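Local coordinates for putative cytochrome P450 hydroxylase (Chondromyces apiculatus DSM 436, PDB 6GMF), which is a heme-containing cytochrome P450 that acts as a terpene monooxygenase, probably activating molecular oxygen at its heme iron, at residues V269-L274 with K331-F336. Residues are numbered along the deposited sequence; the frame is centred on the assembly and turned at random.
With HEM (protoporphyrin IX containing Fe), chain B.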
loop_
_atom_site.group_PDB
_atom_site.type_symbol
_atom_site.label_atom_id
_atom_site.label_comp_id
_atom_site.label_asym_id
_atom_site.label_seq_id
_atom_site.Cartn_x
_atom_site.Cartn_y
_atom_site.Cartn_z
ATOM N N VAL A 269 -3.317 -15.640 -6.682
ATOM C CA VAL A 269 -4.360 -15.083 -5.887
ATOM C C VAL A 269 -3.952 -13.634 -5.580
ATOM O O VAL A 269 -4.751 -12.705 -5.779
ATOM C CB VAL A 269 -4.630 -15.896 -4.606
ATOM C CG1 VAL A 269 -5.652 -15.213 -3.715
ATOM C CG2 VAL A 269 -5.105 -17.329 -4.919
ATOM N N VAL A 270 -2.711 -13.461 -5.130
ATOM C CA VAL A 270 -2.248 -12.155 -4.711
ATOM C C VAL A 270 -2.317 -11.175 -5.895
ATOM O O VAL A 270 -2.721 -10.006 -5.728
ATOM C CB VAL A 270 -0.855 -12.233 -4.075
ATOM C CG1 VAL A 270 -0.245 -10.856 -3.890
ATOM C CG2 VAL A 270 -0.897 -12.969 -2.750
ATOM N N GLU A 271 -1.853 -11.586 -7.076
ATOM C CA GLU A 271 -1.895 -10.699 -8.246
ATOM C C GLU A 271 -3.345 -10.367 -8.606
ATOM O O GLU A 271 -3.628 -9.233 -8.936
ATOM C CB GLU A 271 -1.175 -11.279 -9.461
ATOM C CG GLU A 271 0.311 -11.426 -9.269
ATOM C CD GLU A 271 0.989 -10.141 -8.833
ATOM O OE1 GLU A 271 1.010 -9.190 -9.622
ATOM O OE2 GLU A 271 1.507 -10.130 -7.704
ATOM N N GLU A 272 -4.267 -11.331 -8.518
ATOM C CA GLU A 272 -5.642 -11.036 -8.912
ATOM C C GLU A 272 -6.314 -10.146 -7.861
ATOM O O GLU A 272 -7.159 -9.347 -8.262
ATOM C CB GLU A 272 -6.435 -12.285 -9.286
ATOM C CG GLU A 272 -7.912 -12.074 -9.577
ATOM C CD GLU A 272 -8.251 -11.241 -10.803
ATOM O OE1 GLU A 272 -7.301 -10.588 -11.363
ATOM O OE2 GLU A 272 -9.429 -11.327 -11.271
ATOM N N VAL A 273 -5.940 -10.232 -6.565
ATOM C CA VAL A 273 -6.482 -9.280 -5.576
ATOM C C VAL A 273 -5.906 -7.886 -5.836
ATOM O O VAL A 273 -6.640 -6.895 -5.766
ATOM C CB VAL A 273 -6.166 -9.761 -4.145
ATOM C CG1 VAL A 273 -6.569 -8.742 -3.098
ATOM C CG2 VAL A 273 -6.847 -11.097 -3.886
ATOM N N LEU A 274 -4.619 -7.804 -6.151
ATOM C CA LEU A 274 -3.990 -6.538 -6.482
ATOM C C LEU A 274 -4.756 -5.833 -7.597
ATOM O O LEU A 274 -5.007 -4.631 -7.517
ATOM C CB LEU A 274 -2.527 -6.718 -6.841
ATOM C CG LEU A 274 -1.620 -6.906 -5.628
ATOM C CD1 LEU A 274 -0.302 -7.480 -6.040
ATOM C CD2 LEU A 274 -1.406 -5.626 -4.842
ATOM N N LYS A 331 -1.135 -9.694 -15.831
ATOM C CA LYS A 331 0.023 -8.922 -16.261
ATOM C C LYS A 331 -0.428 -7.518 -16.666
ATOM O O LYS A 331 -1.440 -7.351 -17.340
ATOM C CB LYS A 331 0.764 -9.584 -17.426
ATOM C CG LYS A 331 1.569 -10.824 -17.075
ATOM C CD LYS A 331 2.596 -11.175 -18.150
ATOM C CE LYS A 331 1.962 -11.414 -19.509
ATOM N NZ LYS A 331 1.152 -12.654 -19.519
ATOM N N GLY A 332 0.321 -6.521 -16.211
ATOM C CA GLY A 332 0.089 -5.140 -16.580
ATOM C C GLY A 332 -0.834 -4.404 -15.628
ATOM O O GLY A 332 -1.078 -3.204 -15.820
ATOM N N HIS A 333 -1.302 -5.039 -14.540
ATOM C CA HIS A 333 -2.037 -4.228 -13.525
ATOM C C HIS A 333 -1.133 -3.131 -12.944
ATOM O O HIS A 333 0.096 -3.227 -12.940
ATOM C CB HIS A 333 -2.645 -5.042 -12.406
ATOM C CG HIS A 333 -1.654 -5.534 -11.405
ATOM N ND1 HIS A 333 -1.040 -4.699 -10.473
ATOM C CD2 HIS A 333 -1.160 -6.783 -11.227
ATOM C CE1 HIS A 333 -0.217 -5.410 -9.736
ATOM N NE2 HIS A 333 -0.291 -6.740 -10.177
ATOM N N LEU A 334 -1.765 -2.030 -12.497
ATOM C CA LEU A 334 -1.047 -0.832 -12.030
ATOM C C LEU A 334 -1.157 -0.630 -10.493
ATOM O O LEU A 334 -0.993 0.468 -9.986
ATOM C CB LEU A 334 -1.661 0.369 -12.735
ATOM C CG LEU A 334 -1.580 0.345 -14.255
ATOM C CD1 LEU A 334 -2.145 1.644 -14.826
ATOM C CD2 LEU A 334 -0.145 0.170 -14.688
ATOM N N ALA A 335 -1.418 -1.691 -9.737
ATOM C CA ALA A 335 -1.598 -1.593 -8.285
ATOM C C ALA A 335 -0.352 -1.007 -7.603
ATOM O O ALA A 335 -0.506 -0.414 -6.540
ATOM C CB ALA A 335 -1.986 -2.893 -7.659
ATOM N N PHE A 336 0.856 -1.251 -8.155
ATOM C CA PHE A 336 2.097 -0.769 -7.587
ATOM C C PHE A 336 2.597 0.491 -8.297
ATOM O O PHE A 336 3.747 0.892 -8.105
ATOM C CB PHE A 336 3.135 -1.901 -7.640
ATOM C CG PHE A 336 2.914 -2.993 -6.635
ATOM C CD1 PHE A 336 2.823 -2.708 -5.289
ATOM C CD2 PHE A 336 2.803 -4.323 -7.017
ATOM C CE1 PHE A 336 2.664 -3.677 -4.330
ATOM C CE2 PHE A 336 2.620 -5.304 -6.064
ATOM C CZ PHE A 336 2.567 -5.000 -4.718
HETATM C CHA HEM B . 5.288 3.682 -3.993
HETATM C CHB HEM B . 1.496 0.880 -3.891
HETATM C CHC HEM B . 3.529 -1.604 -0.269
HETATM C CHD HEM B . 7.149 1.450 -0.120
HETATM C C1A HEM B . 4.083 3.098 -4.306
HETATM C C2A HEM B . 3.318 3.516 -5.431
HETATM C C3A HEM B . 2.214 2.727 -5.383
HETATM C C4A HEM B . 2.362 1.849 -4.279
HETATM C CMA HEM B . 0.991 2.756 -6.267
HETATM C CAA HEM B . 3.606 4.589 -6.444
HETATM C CBA HEM B . 3.261 6.019 -5.947
HETATM C CGA HEM B . 3.419 7.077 -7.019
HETATM O O1A HEM B . 3.676 6.748 -8.205
HETATM O O2A HEM B . 3.151 8.262 -6.631
HETATM C C1B HEM B . 1.687 -0.064 -2.870
HETATM C C2B HEM B . 0.801 -1.154 -2.560
HETATM C C3B HEM B . 1.341 -1.864 -1.535
HETATM C C4B HEM B . 2.612 -1.202 -1.227
HETATM C CMB HEM B . -0.470 -1.359 -3.281
HETATM C CAB HEM B . 0.883 -3.131 -0.844
HETATM C CBB HEM B . 0.055 -3.921 -1.446
HETATM C C1C HEM B . 4.715 -1.063 0.083
HETATM C C2C HEM B . 5.560 -1.561 1.132
HETATM C C3C HEM B . 6.601 -0.646 1.141
HETATM C C4C HEM B . 6.354 0.364 0.185
HETATM C CMC HEM B . 5.417 -2.868 1.858
HETATM C CAC HEM B . 7.813 -0.621 1.961
HETATM C CBC HEM B . 8.020 -1.361 3.024
HETATM C C1D HEM B . 6.901 2.317 -1.151
HETATM C C2D HEM B . 7.790 3.480 -1.442
HETATM C C3D HEM B . 7.281 4.090 -2.531
HETATM C C4D HEM B . 6.090 3.319 -2.903
HETATM C CMD HEM B . 9.027 3.778 -0.609
HETATM C CAD HEM B . 7.828 5.317 -3.205
HETATM C CBD HEM B . 8.750 5.061 -4.409
HETATM C CGD HEM B . 9.177 6.333 -5.111
HETATM O O1D HEM B . 10.186 6.254 -5.832
HETATM O O2D HEM B . 8.509 7.391 -4.977
HETATM N NA HEM B . 3.490 2.060 -3.605
HETATM N NB HEM B . 2.730 -0.168 -2.056
HETATM N NC HEM B . 5.173 0.123 -0.456
HETATM N ND HEM B . 5.846 2.324 -2.037
HETATM FE FE HEM B . 4.378 1.048 -2.125
HETATM O O HOH W 1 3.232 2.465 -0.818
#
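His333 NE2 donates to Glu271 OE1 across 2.8 Å, tying the K helix of the cytochrome P450 fold (266-276) to the loop that leads to Cys343. Glu271 immediately precedes the ExxR motif of that helix, whose Glu272 pairs with Arg275 and Arg328. The Glu271 chain, bent at chi2 (-54°), brings OE1 to the imidazole edge. The acceptor lies in the ring plane, whereas the donor sits above the carboxylate plane, the two planes being 34° apart. OE2 forms a salt bridge to Arg350. ND1 accepts the N-H of Ala335 (N to ND1 3.1 Å), also in the ring plane; the two bonds together hold the ring's rotation. Leu274 CB sits over one imidazole face, offset toward the rim, in a CH-pi contact 4.2 Å from the centroid. An alanine in place of His333 would probably deprive Glu271 OE1 of this donor, leave Ala335 N without its side-chain acceptor and open a gap beside Leu274. Ala335 CB packs 3.9 Å from Leu274 CB. Phe336 lies between Leu274 and the porphyrin, its ring edge turned to the heme, and touches Cys343, the axial iron ligand. Its CE2 meets Leu274 CD1 at 3.6 Å, while CE1 approaches heme C3B, also at 3.6 Å.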